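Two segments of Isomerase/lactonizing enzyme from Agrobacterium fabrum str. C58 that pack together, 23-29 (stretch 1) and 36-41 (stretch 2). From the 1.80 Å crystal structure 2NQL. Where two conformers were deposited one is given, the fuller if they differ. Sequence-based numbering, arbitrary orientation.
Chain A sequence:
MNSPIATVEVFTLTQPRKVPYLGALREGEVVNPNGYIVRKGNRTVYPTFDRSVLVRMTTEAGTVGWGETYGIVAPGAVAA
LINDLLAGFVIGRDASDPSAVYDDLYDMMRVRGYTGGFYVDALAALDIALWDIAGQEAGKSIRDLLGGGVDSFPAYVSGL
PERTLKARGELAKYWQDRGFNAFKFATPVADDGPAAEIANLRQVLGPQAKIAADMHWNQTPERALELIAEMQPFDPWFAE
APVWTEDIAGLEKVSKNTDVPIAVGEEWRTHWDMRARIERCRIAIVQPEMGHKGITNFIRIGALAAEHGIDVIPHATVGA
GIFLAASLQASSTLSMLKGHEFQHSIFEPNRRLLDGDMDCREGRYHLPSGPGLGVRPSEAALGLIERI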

# COMPACT_ATOMS: atom_id res chain seq x y z
N GLY A 23 -11.60 5.73 26.76
CA GLY A 23 -12.16 4.60 27.51
C GLY A 23 -11.79 3.25 26.92
O GLY A 23 -11.76 2.24 27.64
N ALA A 24 -11.46 3.23 25.63
CA ALA A 24 -11.02 2.01 24.95
C ALA A 24 -9.62 1.56 25.38
O ALA A 24 -9.23 0.42 25.13
CB ALA A 24 -11.10 2.19 23.44
N LEU A 25 -8.88 2.47 26.02
CA LEU A 25 -7.52 2.20 26.46
C LEU A 25 -7.51 1.82 27.94
O LEU A 25 -7.54 2.69 28.82
CB LEU A 25 -6.65 3.43 26.21
CG LEU A 25 -6.68 3.89 24.76
CD1 LEU A 25 -6.06 5.23 24.69
CD2 LEU A 25 -5.91 2.91 23.90
N ARG A 26 -7.49 0.52 28.22
CA ARG A 26 -7.79 0.02 29.57
C ARG A 26 -6.61 -0.72 30.20
O ARG A 26 -6.76 -1.38 31.25
CB ARG A 26 -9.02 -0.88 29.52
CG ARG A 26 -10.33 -0.11 29.41
CD ARG A 26 -11.43 -0.96 28.80
NE ARG A 26 -11.54 -2.26 29.47
CZ ARG A 26 -12.29 -2.50 30.55
NH1 ARG A 26 -13.01 -1.54 31.09
NH2 ARG A 26 -12.30 -3.72 31.08
N GLU A 27 -5.44 -0.60 29.57
CA GLU A 27 -4.26 -1.39 29.93
C GLU A 27 -3.05 -0.52 30.21
O GLU A 27 -1.89 -0.95 30.05
CB GLU A 27 -3.95 -2.42 28.83
CG GLU A 27 -5.01 -3.51 28.64
CD GLU A 27 -4.94 -4.60 29.70
OE1 GLU A 27 -3.84 -4.87 30.23
OE2 GLU A 27 -6.01 -5.19 30.00
N GLY A 28 -3.28 0.73 30.63
CA GLY A 28 -2.18 1.58 31.01
C GLY A 28 -1.39 2.14 29.83
O GLY A 28 -0.21 2.49 29.97
N GLU A 29 -2.04 2.27 28.68
CA GLU A 29 -1.39 2.81 27.47
C GLU A 29 -0.88 4.26 27.59
O GLU A 29 -1.51 5.10 28.23
CB GLU A 29 -2.34 2.67 26.28
CG GLU A 29 -2.56 1.20 25.92
CD GLU A 29 -3.91 0.63 26.41
OE1 GLU A 29 -4.41 1.04 27.48
OE2 GLU A 29 -4.45 -0.24 25.69
N TYR A 36 0.39 10.01 19.37
CA TYR A 36 -0.16 8.69 19.03
C TYR A 36 -0.24 7.75 20.22
O TYR A 36 0.63 7.77 21.10
CB TYR A 36 0.64 8.01 17.92
CG TYR A 36 0.61 8.81 16.64
CD1 TYR A 36 -0.58 8.94 15.90
CD2 TYR A 36 1.77 9.43 16.15
CE1 TYR A 36 -0.62 9.70 14.73
CE2 TYR A 36 1.74 10.17 14.97
CZ TYR A 36 0.53 10.30 14.27
OH TYR A 36 0.50 11.02 13.11
N ILE A 37 -1.26 6.90 20.20
CA ILE A 37 -1.45 5.86 21.23
C ILE A 37 -1.87 4.51 20.64
O ILE A 37 -2.74 4.44 19.78
CB ILE A 37 -2.41 6.36 22.37
CG1 ILE A 37 -2.31 5.49 23.62
CG2 ILE A 37 -3.82 6.57 21.86
CD1 ILE A 37 -2.54 6.31 24.90
N VAL A 38 -1.21 3.45 21.08
CA VAL A 38 -1.51 2.11 20.59
C VAL A 38 -2.40 1.40 21.60
O VAL A 38 -2.04 1.33 22.78
CB VAL A 38 -0.21 1.29 20.29
CG1 VAL A 38 -0.51 -0.20 20.14
CG2 VAL A 38 0.43 1.76 19.01
N ARG A 39 -3.55 0.92 21.14
CA ARG A 39 -4.42 0.07 21.94
C ARG A 39 -3.82 -1.32 22.08
O ARG A 39 -3.61 -2.01 21.09
CB ARG A 39 -5.83 0.01 21.34
CG ARG A 39 -6.92 -0.38 22.34
CD ARG A 39 -8.22 -0.80 21.65
NE ARG A 39 -8.94 0.33 21.07
CZ ARG A 39 -10.03 0.22 20.30
NH1 ARG A 39 -10.53 -0.97 20.01
NH2 ARG A 39 -10.60 1.32 19.82
N LYS A 40 -3.52 -1.71 23.31
CA LYS A 40 -2.81 -2.97 23.57
C LYS A 40 -3.58 -4.19 23.09
O LYS A 40 -2.99 -5.15 22.58
CB LYS A 40 -2.43 -3.08 25.05
CG LYS A 40 -1.20 -2.29 25.39
CD LYS A 40 -0.77 -2.51 26.83
CE LYS A 40 0.05 -1.33 27.33
NZ LYS A 40 0.69 -1.59 28.63
N GLY A 41 -4.91 -4.13 23.18
CA GLY A 41 -5.76 -5.25 22.78
C GLY A 41 -5.82 -5.58 21.29
O GLY A 41 -6.03 -6.74 20.93
O HOH W 1 1.95 1.02 28.73

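A segment that leaves the end of a 3-10 turn and continues as loop, 23-29, packs against a strand and the turn that follows it, 36-41, through a small contact in which a bridging carboxylate and a lysine ammonium bind backbone groups beside a modest apolar patch; together the two sides bury 437 Å². Glu29 is the centre of the polar part. Its CA-to-CB bond points toward stretch 2, and its chi2 of 102° lies between the usual wells. Glu29 OE2 accepts a hydrogen bond from the backbone N of Lys40 (2.9 Å), nearly straight at 172°. Glu29 OE1 turns back to its own stretch and accepts from the backbone N of Glu27 (2.8 Å, 154°). One carboxylate thus satisfies an amide on each segment and ties the turn at 27-29 to the chain after the strand; a glutamate suits the place because it offers two acceptors at the end of a flexible arm. The same side chain runs close along stretch 2, with Glu29 CG 3.2 Å from Val38 O and Glu29 CB 3.9 Å from Ile37 CG1.

Lys40 answers from the other side. With chi1 in m and the rest of the chain in t, it reaches out nearly extended, and Lys40 NZ donates to Glu27 O (3.0 Å). Water 1 extends this link, accepting from Lys40 NZ (2.9 Å) and donating to Gly28 O (2.9 Å), so the ammonium group serves two successive carbonyls, one directly and one through solvent. Its aliphatic part is used as well: Lys40 CD lies 3.8 Å from Glu27 CB. Gly28, between Glu27 and Glu29, has phi/psi of 75/26, and a positive phi by itself favours glycine.

The apolar patch is built on Leu25. Its CA-to-CB bond points sideways, but the m,t rotamer brings the end of the side chain nearer to stretch 2: Leu25 CD1 meets Ile37 CD1 at 3.7 Å, while Leu25 CD2 lies 3.8 Å from both CA and CG of Arg39. Ile37, buried and directed toward stretch 1, also places Ile37 CD1 3.7 Å from Glu29 O. The branched aliphatic chains of Leu25 and Ile37 can fill this space without needing polar partners. Arg39 contributes along its length, its methylene CG touching Leu25 and its guanidinium carrying Ala24 CB over one face, with Ala24 CB 3.7 Å from Arg39 NE. The short methyl of alanine can rest on this flat group. Val38 directs its side chain away, so its part in the contact is through its backbone. Arg26 and Tyr36 make no contact across the stretches.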